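Local coordinates for flagellar protein FlgA (PDB 3FRN) that probably acts in the periplasm as a chaperone for assembly of the P-ring of the flagellar basal body, at residues S30-M35 and L49-F54; E9-P15 and N64-E70; N120-V124 and L135-L139; V146-R150 and E161-L165; T229-V233 and V243-N247. The contacts are given in a common frame with arbitrary orientation. Where two conformers were deposited one is given. Residues are numbered along the deposited sequence.

Contact 1 (S30-M35 and L49-F54)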
# COMPACT_ATOMS: atom_id res chain seq x y z
N SER A 30 -16.70 23.55 25.04
CA SER A 30 -16.70 22.14 25.41
C SER A 30 -15.46 21.78 26.20
O SER A 30 -14.36 22.26 25.92
CB SER A 30 -16.81 21.23 24.19
OG SER A 30 -16.95 19.88 24.60
N GLU A 31 -15.64 20.91 27.19
CA GLU A 31 -14.60 20.59 28.15
C GLU A 31 -14.20 19.12 28.08
O GLU A 31 -13.36 18.66 28.86
CB GLU A 31 -15.06 20.96 29.56
CG GLU A 31 -13.94 21.38 30.51
CD GLU A 31 -13.21 22.63 30.04
OE1 GLU A 31 -12.01 22.52 29.68
OE2 GLU A 31 -13.83 23.71 30.03
N LYS A 32 -14.79 18.37 27.15
CA LYS A 32 -14.48 16.95 27.04
C LYS A 32 -13.25 16.69 26.17
O LYS A 32 -13.06 17.32 25.12
CB LYS A 32 -15.70 16.13 26.59
CG LYS A 32 -15.73 15.72 25.14
CD LYS A 32 -16.27 14.30 24.99
CE LYS A 32 -17.68 14.16 25.57
NZ LYS A 32 -18.10 12.74 25.69
N ASN A 33 -12.43 15.76 26.64
CA ASN A 33 -11.19 15.36 25.97
C ASN A 33 -11.48 14.55 24.72
O ASN A 33 -12.12 13.50 24.78
CB ASN A 33 -10.30 14.59 26.96
CG ASN A 33 -9.17 13.80 26.28
OD1 ASN A 33 -8.93 12.64 26.62
ND2 ASN A 33 -8.46 14.43 25.35
N LEU A 34 -11.03 15.07 23.58
CA LEU A 34 -11.24 14.41 22.30
C LEU A 34 -10.05 13.52 21.96
O LEU A 34 -10.21 12.34 21.66
CB LEU A 34 -11.48 15.45 21.20
CG LEU A 34 -11.96 15.03 19.81
CD1 LEU A 34 -13.32 14.37 19.86
CD2 LEU A 34 -12.01 16.25 18.92
N MET A 35 -8.85 14.11 22.01
CA MET A 35 -7.61 13.39 21.74
C MET A 35 -6.52 13.86 22.71
O MET A 35 -6.57 14.99 23.20
CB MET A 35 -7.12 13.66 20.30
CG MET A 35 -8.06 13.23 19.17
SD MET A 35 -7.62 11.71 18.30
CE MET A 35 -7.81 12.28 16.64
N LEU A 49 -15.08 9.05 14.98
CA LEU A 49 -14.70 9.58 16.29
C LEU A 49 -15.74 10.59 16.76
O LEU A 49 -16.19 10.56 17.92
CB LEU A 49 -13.32 10.23 16.25
CG LEU A 49 -12.72 10.58 17.62
CD1 LEU A 49 -12.49 9.31 18.44
CD2 LEU A 49 -11.45 11.37 17.49
N LEU A 50 -16.16 11.47 15.85
CA LEU A 50 -17.11 12.52 16.19
C LEU A 50 -18.50 11.97 16.48
O LEU A 50 -19.21 12.51 17.32
CB LEU A 50 -17.13 13.61 15.12
CG LEU A 50 -15.86 14.46 15.01
CD1 LEU A 50 -15.81 15.27 13.71
CD2 LEU A 50 -15.69 15.38 16.23
N ARG A 51 -18.88 10.90 15.79
CA ARG A 51 -20.18 10.24 16.02
C ARG A 51 -20.20 9.59 17.41
O ARG A 51 -21.24 9.53 18.06
CB ARG A 51 -20.48 9.20 14.92
CG ARG A 51 -21.84 8.49 15.05
CD ARG A 51 -21.93 7.28 14.10
NE ARG A 51 -23.16 6.46 14.32
CZ ARG A 51 -23.39 5.27 13.75
NH1 ARG A 51 -22.48 4.73 12.93
NH2 ARG A 51 -24.53 4.59 14.01
N THR A 52 -19.03 9.14 17.87
CA THR A 52 -18.89 8.52 19.19
C THR A 52 -18.89 9.56 20.31
O THR A 52 -19.62 9.41 21.30
CB THR A 52 -17.58 7.70 19.29
OG1 THR A 52 -17.41 6.93 18.10
CG2 THR A 52 -17.63 6.76 20.49
N LYS A 53 -18.07 10.59 20.16
CA LYS A 53 -17.91 11.63 21.18
C LYS A 53 -19.12 12.55 21.24
O LYS A 53 -19.70 12.76 22.31
CB LYS A 53 -16.64 12.45 20.93
CG LYS A 53 -15.35 11.64 20.98
CD LYS A 53 -14.90 11.34 22.39
CE LYS A 53 -13.42 10.95 22.41
NZ LYS A 53 -13.01 10.49 23.76
N PHE A 54 -19.52 13.08 20.08
CA PHE A 54 -20.69 13.96 20.01
C PHE A 54 -21.73 13.43 19.01
O PHE A 54 -21.80 13.92 17.88
CB PHE A 54 -20.27 15.38 19.62
CG PHE A 54 -18.96 15.81 20.21
CD1 PHE A 54 -18.89 16.28 21.51
CD2 PHE A 54 -17.79 15.75 19.45
CE1 PHE A 54 -17.68 16.67 22.06
CE2 PHE A 54 -16.57 16.15 19.99
CZ PHE A 54 -16.51 16.61 21.30

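Contact 2 (E9-P15 and N64-E70). With GOL (glycerol), chain B.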
# COMPACT_ATOMS: atom_id res chain seq x y z
N GLU A 9 -9.89 22.16 7.98
CA GLU A 9 -9.18 21.20 7.14
C GLU A 9 -7.96 20.65 7.86
O GLU A 9 -7.77 19.43 7.94
CB GLU A 9 -8.76 21.85 5.82
CG GLU A 9 -8.01 20.94 4.88
CD GLU A 9 -7.35 21.71 3.75
OE1 GLU A 9 -7.53 21.31 2.58
OE2 GLU A 9 -6.67 22.71 4.03
N THR A 10 -7.13 21.56 8.38
CA THR A 10 -5.96 21.19 9.15
C THR A 10 -5.84 22.03 10.43
O THR A 10 -6.49 23.07 10.56
CB THR A 10 -4.64 21.33 8.33
OG1 THR A 10 -4.39 22.71 8.06
CG2 THR A 10 -4.67 20.54 7.01
N LEU A 11 -5.02 21.56 11.36
CA LEU A 11 -4.73 22.29 12.58
C LEU A 11 -3.29 22.03 13.03
O LEU A 11 -2.86 20.89 13.15
CB LEU A 11 -5.71 21.88 13.68
CG LEU A 11 -5.42 22.39 15.10
CD1 LEU A 11 -5.52 23.90 15.19
CD2 LEU A 11 -6.33 21.73 16.10
N LEU A 12 -2.54 23.10 13.28
CA LEU A 12 -1.23 22.98 13.92
C LEU A 12 -1.40 23.14 15.42
O LEU A 12 -1.87 24.18 15.90
CB LEU A 12 -0.25 24.03 13.37
CG LEU A 12 1.07 24.04 14.14
CD1 LEU A 12 2.24 23.70 13.23
CD2 LEU A 12 1.30 25.36 14.89
N ALA A 13 -1.01 22.12 16.17
CA ALA A 13 -1.24 22.11 17.60
C ALA A 13 0.04 21.94 18.41
O ALA A 13 1.13 21.75 17.87
CB ALA A 13 -2.26 21.02 17.97
N SER A 14 -0.12 22.02 19.73
CA SER A 14 0.97 21.79 20.66
C SER A 14 0.56 20.64 21.59
O SER A 14 -0.63 20.30 21.65
CB SER A 14 1.28 23.06 21.45
OG SER A 14 0.10 23.63 21.97
N PRO A 15 1.53 20.01 22.28
CA PRO A 15 1.03 18.87 23.07
C PRO A 15 0.02 19.26 24.15
O PRO A 15 0.13 20.33 24.74
CB PRO A 15 2.30 18.30 23.72
CG PRO A 15 3.42 18.76 22.83
CD PRO A 15 3.00 20.14 22.41
N ASN A 64 -11.96 14.33 7.21
CA ASN A 64 -11.18 14.27 8.43
C ASN A 64 -10.49 15.61 8.67
O ASN A 64 -10.27 16.38 7.74
CB ASN A 64 -10.10 13.19 8.31
CG ASN A 64 -10.62 11.88 7.74
OD1 ASN A 64 -10.23 11.47 6.64
ND2 ASN A 64 -11.53 11.23 8.47
N VAL A 65 -10.15 15.86 9.93
CA VAL A 65 -9.31 17.01 10.28
C VAL A 65 -7.90 16.49 10.54
O VAL A 65 -7.72 15.56 11.32
CB VAL A 65 -9.82 17.73 11.54
CG1 VAL A 65 -8.99 18.97 11.84
CG2 VAL A 65 -11.30 18.12 11.38
N ARG A 66 -6.91 17.09 9.88
CA ARG A 66 -5.51 16.68 10.03
C ARG A 66 -4.73 17.61 10.96
O ARG A 66 -4.54 18.79 10.68
CB ARG A 66 -4.84 16.57 8.65
CG ARG A 66 -3.34 16.30 8.71
CD ARG A 66 -2.84 15.76 7.38
NE ARG A 66 -1.45 15.29 7.46
CZ ARG A 66 -0.82 14.67 6.46
NH1 ARG A 66 -1.44 14.43 5.31
NH2 ARG A 66 0.44 14.27 6.63
N ILE A 67 -4.26 17.05 12.08
CA ILE A 67 -3.60 17.80 13.14
C ILE A 67 -2.12 17.42 13.26
O ILE A 67 -1.78 16.25 13.46
CB ILE A 67 -4.26 17.54 14.51
CG1 ILE A 67 -5.78 17.61 14.39
CG2 ILE A 67 -3.74 18.51 15.59
CD1 ILE A 67 -6.45 16.98 15.56
N THR A 68 -1.26 18.42 13.16
CA THR A 68 0.17 18.26 13.36
C THR A 68 0.50 18.81 14.74
O THR A 68 0.16 19.94 15.04
CB THR A 68 0.95 19.05 12.30
OG1 THR A 68 0.44 18.71 11.00
CG2 THR A 68 2.45 18.77 12.37
N VAL A 69 1.11 17.99 15.60
CA VAL A 69 1.56 18.49 16.89
C VAL A 69 3.06 18.83 16.87
O VAL A 69 3.90 17.97 16.59
CB VAL A 69 1.31 17.48 18.01
CG1 VAL A 69 1.61 18.10 19.35
CG2 VAL A 69 -0.13 17.01 17.96
N GLU A 70 3.37 20.09 17.16
CA GLU A 70 4.75 20.53 17.35
C GLU A 70 5.53 19.71 18.39
O GLU A 70 4.96 19.07 19.29
CB GLU A 70 4.76 22.01 17.75
CG GLU A 70 4.09 22.90 16.72
CD GLU A 70 4.18 24.38 17.06
OE1 GLU A 70 3.50 24.82 18.02
OE2 GLU A 70 4.91 25.11 16.36
C1 GOL B . 0.40 22.29 8.08
O1 GOL B . 0.36 21.07 7.38
C2 GOL B . -0.89 22.47 8.87
O2 GOL B . -1.04 23.83 9.23
C3 GOL B . -0.85 21.62 10.13
O3 GOL B . -1.83 20.61 10.05
O HOH W 1 -8.24 17.60 6.14

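Contact 3 (N120-V124 and L135-L139)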
# COMPACT_ATOMS: atom_id res chain seq x y z
N ASN A 120 -4.35 -2.57 8.78
CA ASN A 120 -3.80 -1.20 8.74
C ASN A 120 -4.00 -0.37 10.02
O ASN A 120 -3.79 0.85 10.01
CB ASN A 120 -4.31 -0.43 7.51
CG ASN A 120 -3.88 -1.07 6.21
OD1 ASN A 120 -2.83 -1.71 6.13
ND2 ASN A 120 -4.70 -0.90 5.18
N LEU A 121 -4.38 -1.03 11.10
CA LEU A 121 -4.72 -0.36 12.35
C LEU A 121 -3.96 -1.00 13.52
O LEU A 121 -4.10 -2.19 13.79
CB LEU A 121 -6.23 -0.43 12.58
CG LEU A 121 -6.84 0.30 13.78
CD1 LEU A 121 -6.73 1.78 13.62
CD2 LEU A 121 -8.31 -0.11 13.92
N PHE A 122 -3.15 -0.20 14.20
CA PHE A 122 -2.34 -0.71 15.29
C PHE A 122 -2.55 0.10 16.57
O PHE A 122 -2.74 1.32 16.50
CB PHE A 122 -0.85 -0.71 14.89
CG PHE A 122 -0.52 -1.76 13.86
CD1 PHE A 122 -0.05 -3.01 14.25
CD2 PHE A 122 -0.67 -1.50 12.51
CE1 PHE A 122 0.25 -3.99 13.30
CE2 PHE A 122 -0.38 -2.47 11.55
CZ PHE A 122 0.08 -3.71 11.95
N SER A 123 -2.56 -0.60 17.71
CA SER A 123 -2.62 0.06 19.01
C SER A 123 -1.22 0.25 19.55
O SER A 123 -0.55 -0.72 19.91
CB SER A 123 -3.45 -0.74 20.01
OG SER A 123 -4.81 -0.32 20.01
N VAL A 124 -0.78 1.50 19.63
CA VAL A 124 0.52 1.82 20.17
C VAL A 124 0.40 2.26 21.62
O VAL A 124 -0.06 3.37 21.93
CB VAL A 124 1.21 2.96 19.37
CG1 VAL A 124 2.58 3.23 19.93
CG2 VAL A 124 1.30 2.59 17.88
N LEU A 135 -2.41 4.91 21.54
CA LEU A 135 -2.76 5.58 20.29
C LEU A 135 -3.15 4.50 19.30
O LEU A 135 -2.37 3.58 19.05
CB LEU A 135 -1.58 6.32 19.69
CG LEU A 135 -0.58 7.11 20.53
CD1 LEU A 135 0.67 7.30 19.70
CD2 LEU A 135 -1.16 8.45 20.91
N ASN A 136 -4.36 4.61 18.75
CA ASN A 136 -4.76 3.76 17.64
C ASN A 136 -4.34 4.48 16.37
O ASN A 136 -4.75 5.62 16.11
CB ASN A 136 -6.25 3.43 17.67
CG ASN A 136 -6.61 2.46 18.79
OD1 ASN A 136 -7.66 1.82 18.75
ND2 ASN A 136 -5.74 2.34 19.78
N MET A 137 -3.45 3.84 15.61
CA MET A 137 -2.82 4.49 14.48
C MET A 137 -3.16 3.79 13.15
O MET A 137 -3.00 2.58 13.01
CB MET A 137 -1.30 4.63 14.71
CG MET A 137 -0.93 5.57 15.92
SD MET A 137 0.79 6.10 16.06
CE MET A 137 0.89 7.37 14.82
N LEU A 138 -3.68 4.57 12.21
CA LEU A 138 -3.98 4.09 10.86
C LEU A 138 -2.74 4.26 9.99
O LEU A 138 -2.16 5.34 9.91
CB LEU A 138 -5.17 4.84 10.27
CG LEU A 138 -5.71 4.51 8.87
CD1 LEU A 138 -6.47 3.19 8.82
CD2 LEU A 138 -6.61 5.63 8.43
N LEU A 139 -2.35 3.16 9.35
CA LEU A 139 -1.17 3.14 8.50
C LEU A 139 -1.55 3.36 7.04
O LEU A 139 -2.48 2.76 6.53
CB LEU A 139 -0.44 1.80 8.66
CG LEU A 139 0.67 1.66 9.70
CD1 LEU A 139 0.16 1.88 11.12
CD2 LEU A 139 1.34 0.30 9.57

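Contact 4 (V146-R150 and E161-L165)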
# COMPACT_ATOMS: atom_id res chain seq x y z
N VAL A 146 0.47 1.73 -11.27
CA VAL A 146 0.09 1.55 -12.67
C VAL A 146 -1.38 1.11 -12.76
O VAL A 146 -1.76 0.07 -12.22
CB VAL A 146 1.03 0.55 -13.38
CG1 VAL A 146 0.45 0.09 -14.70
CG2 VAL A 146 2.40 1.17 -13.59
N VAL A 147 -2.18 1.92 -13.45
CA VAL A 147 -3.62 1.68 -13.57
C VAL A 147 -3.99 1.60 -15.06
O VAL A 147 -3.44 2.32 -15.88
CB VAL A 147 -4.43 2.79 -12.84
CG1 VAL A 147 -5.92 2.75 -13.20
CG2 VAL A 147 -4.26 2.68 -11.33
N LEU A 148 -4.92 0.70 -15.39
CA LEU A 148 -5.37 0.52 -16.78
C LEU A 148 -6.13 1.70 -17.39
O LEU A 148 -7.08 2.23 -16.79
CB LEU A 148 -6.20 -0.76 -16.91
CG LEU A 148 -5.41 -2.07 -16.89
CD1 LEU A 148 -6.34 -3.24 -17.12
CD2 LEU A 148 -4.31 -2.07 -17.95
N LYS A 149 -5.70 2.11 -18.59
CA LYS A 149 -6.42 3.10 -19.40
C LYS A 149 -7.55 2.46 -20.19
O LYS A 149 -8.53 3.13 -20.52
CB LYS A 149 -5.48 3.79 -20.41
CG LYS A 149 -4.61 4.89 -19.84
CD LYS A 149 -3.37 5.09 -20.70
CE LYS A 149 -3.52 6.18 -21.71
NZ LYS A 149 -2.22 6.38 -22.42
N ARG A 150 -7.42 1.18 -20.50
CA ARG A 150 -8.40 0.49 -21.34
C ARG A 150 -8.53 -0.99 -20.98
O ARG A 150 -7.67 -1.54 -20.29
CB ARG A 150 -8.03 0.65 -22.82
CG ARG A 150 -6.64 0.15 -23.16
CD ARG A 150 -6.09 0.79 -24.44
NE ARG A 150 -6.94 0.60 -25.62
CZ ARG A 150 -7.05 -0.53 -26.31
NH1 ARG A 150 -6.39 -1.63 -25.94
NH2 ARG A 150 -7.85 -0.58 -27.38
N GLU A 161 0.54 2.38 -24.05
CA GLU A 161 -0.76 2.98 -24.33
C GLU A 161 -1.88 2.40 -23.46
O GLU A 161 -2.95 2.99 -23.36
CB GLU A 161 -1.11 2.79 -25.81
CG GLU A 161 -1.81 3.98 -26.43
CD GLU A 161 -0.89 5.19 -26.58
OE1 GLU A 161 -1.39 6.33 -26.50
OE2 GLU A 161 0.33 5.00 -26.78
N ASP A 162 -1.62 1.25 -22.85
CA ASP A 162 -2.64 0.57 -22.07
C ASP A 162 -2.70 1.11 -20.65
O ASP A 162 -3.70 0.97 -19.95
CB ASP A 162 -2.39 -0.94 -22.05
CG ASP A 162 -2.29 -1.55 -23.45
OD1 ASP A 162 -2.55 -0.84 -24.45
OD2 ASP A 162 -1.94 -2.75 -23.55
N VAL A 163 -1.61 1.74 -20.20
CA VAL A 163 -1.47 2.07 -18.79
C VAL A 163 -1.15 3.54 -18.50
O VAL A 163 -0.50 4.22 -19.30
CB VAL A 163 -0.43 1.16 -18.07
CG1 VAL A 163 -0.92 -0.28 -18.01
CG2 VAL A 163 0.94 1.24 -18.75
N ARG A 164 -1.64 4.01 -17.36
CA ARG A 164 -1.26 5.30 -16.82
C ARG A 164 -0.85 5.13 -15.36
O ARG A 164 -0.98 4.05 -14.79
CB ARG A 164 -2.39 6.32 -16.95
CG ARG A 164 -3.61 6.01 -16.11
CD ARG A 164 -4.64 7.12 -16.13
NE ARG A 164 -5.89 6.67 -15.53
CZ ARG A 164 -6.91 6.16 -16.21
NH1 ARG A 164 -6.85 6.06 -17.53
NH2 ARG A 164 -8.01 5.76 -15.57
N LEU A 165 -0.36 6.21 -14.77
CA LEU A 165 0.08 6.22 -13.39
C LEU A 165 -0.94 6.98 -12.55
O LEU A 165 -1.42 8.05 -12.96
CB LEU A 165 1.45 6.89 -13.32
CG LEU A 165 2.52 6.33 -12.39
CD1 LEU A 165 3.11 5.02 -12.92
CD2 LEU A 165 3.61 7.37 -12.21

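Contact 5 (T229-V233 and V243-N247)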
# COMPACT_ATOMS: atom_id res chain seq x y z
N THR A 229 21.54 -27.86 -35.73
CA THR A 229 20.50 -27.45 -36.69
C THR A 229 19.50 -26.42 -36.15
O THR A 229 19.55 -26.06 -34.98
CB THR A 229 19.73 -28.68 -37.21
OG1 THR A 229 18.92 -28.30 -38.33
CG2 THR A 229 18.84 -29.29 -36.12
N PHE A 230 18.59 -25.97 -37.01
CA PHE A 230 17.48 -25.09 -36.62
C PHE A 230 16.18 -25.90 -36.50
O PHE A 230 15.94 -26.82 -37.28
CB PHE A 230 17.29 -23.97 -37.64
CG PHE A 230 18.45 -23.01 -37.73
CD1 PHE A 230 19.49 -23.24 -38.63
CD2 PHE A 230 18.50 -21.88 -36.93
CE1 PHE A 230 20.56 -22.37 -38.71
CE2 PHE A 230 19.57 -20.99 -37.01
CZ PHE A 230 20.60 -21.24 -37.90
N VAL A 231 15.35 -25.57 -35.51
CA VAL A 231 14.07 -26.26 -35.31
C VAL A 231 12.90 -25.30 -35.19
O VAL A 231 13.09 -24.10 -34.99
CB VAL A 231 14.09 -27.18 -34.06
CG1 VAL A 231 15.05 -28.35 -34.25
CG2 VAL A 231 14.42 -26.39 -32.80
N GLU A 232 11.68 -25.84 -35.30
CA GLU A 232 10.47 -25.05 -35.09
C GLU A 232 9.71 -25.53 -33.86
O GLU A 232 9.30 -26.69 -33.78
CB GLU A 232 9.55 -25.08 -36.31
CG GLU A 232 8.58 -23.90 -36.34
CD GLU A 232 7.37 -24.14 -37.21
OE1 GLU A 232 6.59 -23.15 -37.39
OE2 GLU A 232 7.18 -25.28 -37.73
N VAL A 233 9.51 -24.60 -32.93
CA VAL A 233 8.91 -24.87 -31.62
C VAL A 233 7.40 -25.14 -31.68
O VAL A 233 6.66 -24.41 -32.35
CB VAL A 233 9.20 -23.71 -30.64
CG1 VAL A 233 9.24 -24.21 -29.24
CG2 VAL A 233 10.53 -23.04 -30.95
N VAL A 243 10.34 -28.18 -24.34
CA VAL A 243 9.33 -27.92 -25.36
C VAL A 243 9.47 -28.89 -26.54
O VAL A 243 10.59 -29.18 -27.00
CB VAL A 243 9.42 -26.46 -25.89
CG1 VAL A 243 8.30 -26.18 -26.84
CG2 VAL A 243 9.33 -25.47 -24.75
N ARG A 244 8.34 -29.40 -27.03
CA ARG A 244 8.31 -30.25 -28.22
C ARG A 244 8.56 -29.41 -29.47
O ARG A 244 8.18 -28.24 -29.52
CB ARG A 244 6.96 -30.96 -28.32
CG ARG A 244 6.50 -31.51 -26.99
CD ARG A 244 5.03 -31.87 -27.00
NE ARG A 244 4.49 -31.94 -25.64
CZ ARG A 244 4.45 -33.05 -24.90
NH1 ARG A 244 4.92 -34.19 -25.37
NH2 ARG A 244 3.94 -33.01 -23.68
N ALA A 245 9.24 -29.99 -30.46
CA ALA A 245 9.63 -29.27 -31.67
C ALA A 245 9.72 -30.21 -32.88
O ALA A 245 9.70 -31.43 -32.71
CB ALA A 245 10.96 -28.55 -31.45
N MET A 246 9.82 -29.61 -34.08
CA MET A 246 9.99 -30.40 -35.32
C MET A 246 11.14 -29.87 -36.20
O MET A 246 11.15 -28.62 -36.63
CB MET A 246 8.67 -30.45 -36.16
CG MET A 246 8.85 -31.06 -37.59
SD MET A 246 7.89 -30.05 -38.85
CE MET A 246 6.14 -30.91 -38.82
N ASN A 247 12.08 -30.84 -36.46
CA ASN A 247 13.22 -30.70 -37.39
C ASN A 247 14.45 -31.49 -36.92
O ASN A 247 15.12 -32.13 -37.81
CB ASN A 247 13.60 -29.24 -37.72
CG ASN A 247 13.06 -28.80 -39.09
OD1 ASN A 247 13.73 -28.06 -39.82
ND2 ASN A 247 11.86 -29.26 -39.44

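Contact 1 (S30-M35 and L49-F54)
Leu34 lays its CD1 methyl over the last turn of helix 47-53, 3.6 Å from CG of Lys53 and 3.7 Å from CE2 of Phe54. This is loop-on-helix packing in the N-terminal domain of FlgA. The 30-35 segment runs in the loop between strands 16-18 and 35-37 and crosses the C-terminal end of the helix. The same Leu34 CD1 lies 4.3 Å from Leu49 CD2 and 4.5 Å from Leu50 CD2, so one leucine meets side chains from successive turns. Met35 extends this apolar patch, with CE 3.8 Å from Leu49 CD2. Phe54 is the first residue to leave the helical conformation. Its ring turns back to the loop and meets Lys32, whose CG is 3.8 Å from Phe54 CE1. Ser30 OG lies 4.2 Å from the same CE1. Leu20 and Phe59 also touch the Phe54 ring. Leu34 and Met35 are held in place by backbone hydrogen bonds to Leu18. Polar contact across the interface is slight. The Lys53 chain passes the loop backbone, with CE 3.6 Å from Leu34 O. Its amine, NZ, then gives a weak hydrogen bond of 3.3 Å to Asn33 O.

Contact 2 (E9-P15 and N64-E70)
This is a pairing of parallel beta strands at one edge of the small mixed sheet in the N-terminal domain. Strand 10-13 lies beside the central strand 65-69. Their axes approach to 4.6 Å at 19°. Five backbone hydrogen bonds join the segments: Arg66 N to Glu9 O (3.2 Å), Leu11 N to Arg66 O (2.9 Å), Thr68 N to Leu11 O (2.9 Å), Ala13 N to Thr68 O (2.7 Å) and Glu70 N to Ala13 O (2.9 Å). Leu11 and Ala13 each bond two residues of the partner segment, one through N and one through O, as in a regular parallel pair. Strand 42-45 runs antiparallel along the far edge of 65-69, giving the order 1-3-2. Leu11, Ala13, Ile67 and Val69 face the core. There Ile67 CG2 lies 3.8 Å from Ala13 CB and 4.2 Å from Leu11 CD2. The other face carries Thr10, Leu12, Arg66 and Thr68. Glu42 binds both Arg66, by a salt bridge, and Thr68. A glycerol, probably from crystallisation, places O3 3.1 Å from Thr68 OG1, in hydrogen-bonding contact.

Contact 3 (N120-V124 and L135-L139)
Five backbone hydrogen bonds hold these antiparallel strands together. Phe122 and Met137 form a reciprocal pair, with Phe122 N to Met137 O at 3.0 Å and Met137 N to Phe122 O at 2.8 Å. Val124 and Leu135 form another, with Val124 N to Leu135 O at 2.7 Å and Leu135 N to Val124 O at 2.8 Å. Leu139 N adds a bond of 2.8 Å to Asn120 O. Between them lie the non-hydrogen-bonded pairs Leu121-Leu138 and Ser123-Asn136. Here CA-H...O contacts fill in, such as Leu138 CA to Asn120 O at 3.4 Å. The segments belong to the beta hairpin of strands 121-127 and 132-148, within the HotDog-like domain. In a hot-dog fold an antiparallel sheet wraps round a long helix, and helix 74-87 probably takes that place here. Phe122, Val124 and Leu139 touch it through Ala87, Val79 and Ile83. On this face Phe122 CD2 lies 3.7 Å from Leu139 CD1, and Val124 CG2 lies 4.0 Å from Met137 SD. Leu121, Ser123, Asn136 and Leu138 take the opposite face. There Ser123 OG is 2.8 Å from Asn136 ND2. Strands 111-118 and 93-101 continue the sheet beyond the two strands. Asn120 ND2 is hydrogen-bonded to the backbone O of Phe171, outside the hairpin.

Contact 4 (V146-R150 and E161-L165)
Glu161 leads into the strand, and its backbone O lies 3.4 Å from Lys149 CD. Its carboxylate is near the lysine amine, but at 4.2 Å from Glu161 OE1 to Lys149 NZ the charges are beyond salt-bridge range. Asp162 makes the first backbone link, as its O accepts from Lys149 N at 2.7 Å. Its side chain turns back to hydrogen-bond Lys159 N through OD2. Val163 is packed between neighbours: its CG1 lies 3.6 Å from Val146 CG1 and 3.8 Å from Leu148 CD2. Arg164 forms the antiparallel hydrogen-bonded pair with Val147. Arg164 N to Val147 O is 2.9 Å, and Val147 N to Arg164 O is 2.8 Å. The Arg164 side chain runs along Lys149, with NH1 3.4 Å from Lys149 CG, and its NE forms a salt bridge with Glu166. Leu165 CD1 then meets Val146 CG2 at 4.0 Å. The axes of the short segments 146-148 and 163-165 stand at 136°, so the pair is twisted here. It belongs to the SAF domain, where the end of strand 132-148 meets the start of strand 163-169. Val146 and Val163 pack against helix 181-184 through Val184 and Val181, while the Leu148 backbone is hydrogen-bonded to Gly196 and Thr197.

Contact 5 (T229-V233 and V243-N247)
The two strands are antiparallel but splayed, with 119° between their axes and a closest approach of 4.7 Å. Only Glu232 and Met246 form a hydrogen-bonded pair: Glu232 N to Met246 O is 3.1 Å and Met246 N to Glu232 O is 3.0 Å. Next to it, Val233 and Ala245 make a non-hydrogen-bonded pair with CA atoms 4.5 Å apart. Together the strands form a beta hairpin in the closed five-stranded barrel of the C-terminal part of the chain. Strand 215-219 flanks one side of the hairpin and strand 253-259 the other. Val231, Val233, Val243 and Ala245 are buried. Val233 CG1 comes within 3.2 Å of Val243 CG1, and Val231 CG2 lies 4.3 Å from Ala245 CB. Leu264 touches both Val231 and Ala245. Glu232 and Met246 lie on the exposed face. Arg244 turns away from strand 229-233, forming a salt bridge with Glu235 and a hydrogen bond with Tyr253. Asn247 CB rests 3.4 Å from Phe230 O.

Overall arrangement
From the N terminus, contact 2 closes the first long loop by pairing 9-15 with 64-70. Contact 1 is nested inside that loop and packs the loop between strands 16-18 and 35-37 on helix 47-53. Their centres are about 16 Å apart, within the same N-terminal domain. The remaining contacts follow in series, and none cross. Contact 3 closes a short hairpin in the HotDog-like domain, about 17 Å between centres from contact 2. The long strand 132-148 then carries the chain to contact 4 in the SAF domain, with the two centres about 33 Å apart. Contact 4 closes the loop 151-160, which holds no helix or strand. Contact 5 closes the last hairpin described, in the C-terminal barrel. Its centre is about 74 Å from that of contact 1, which reflects an elongated chain.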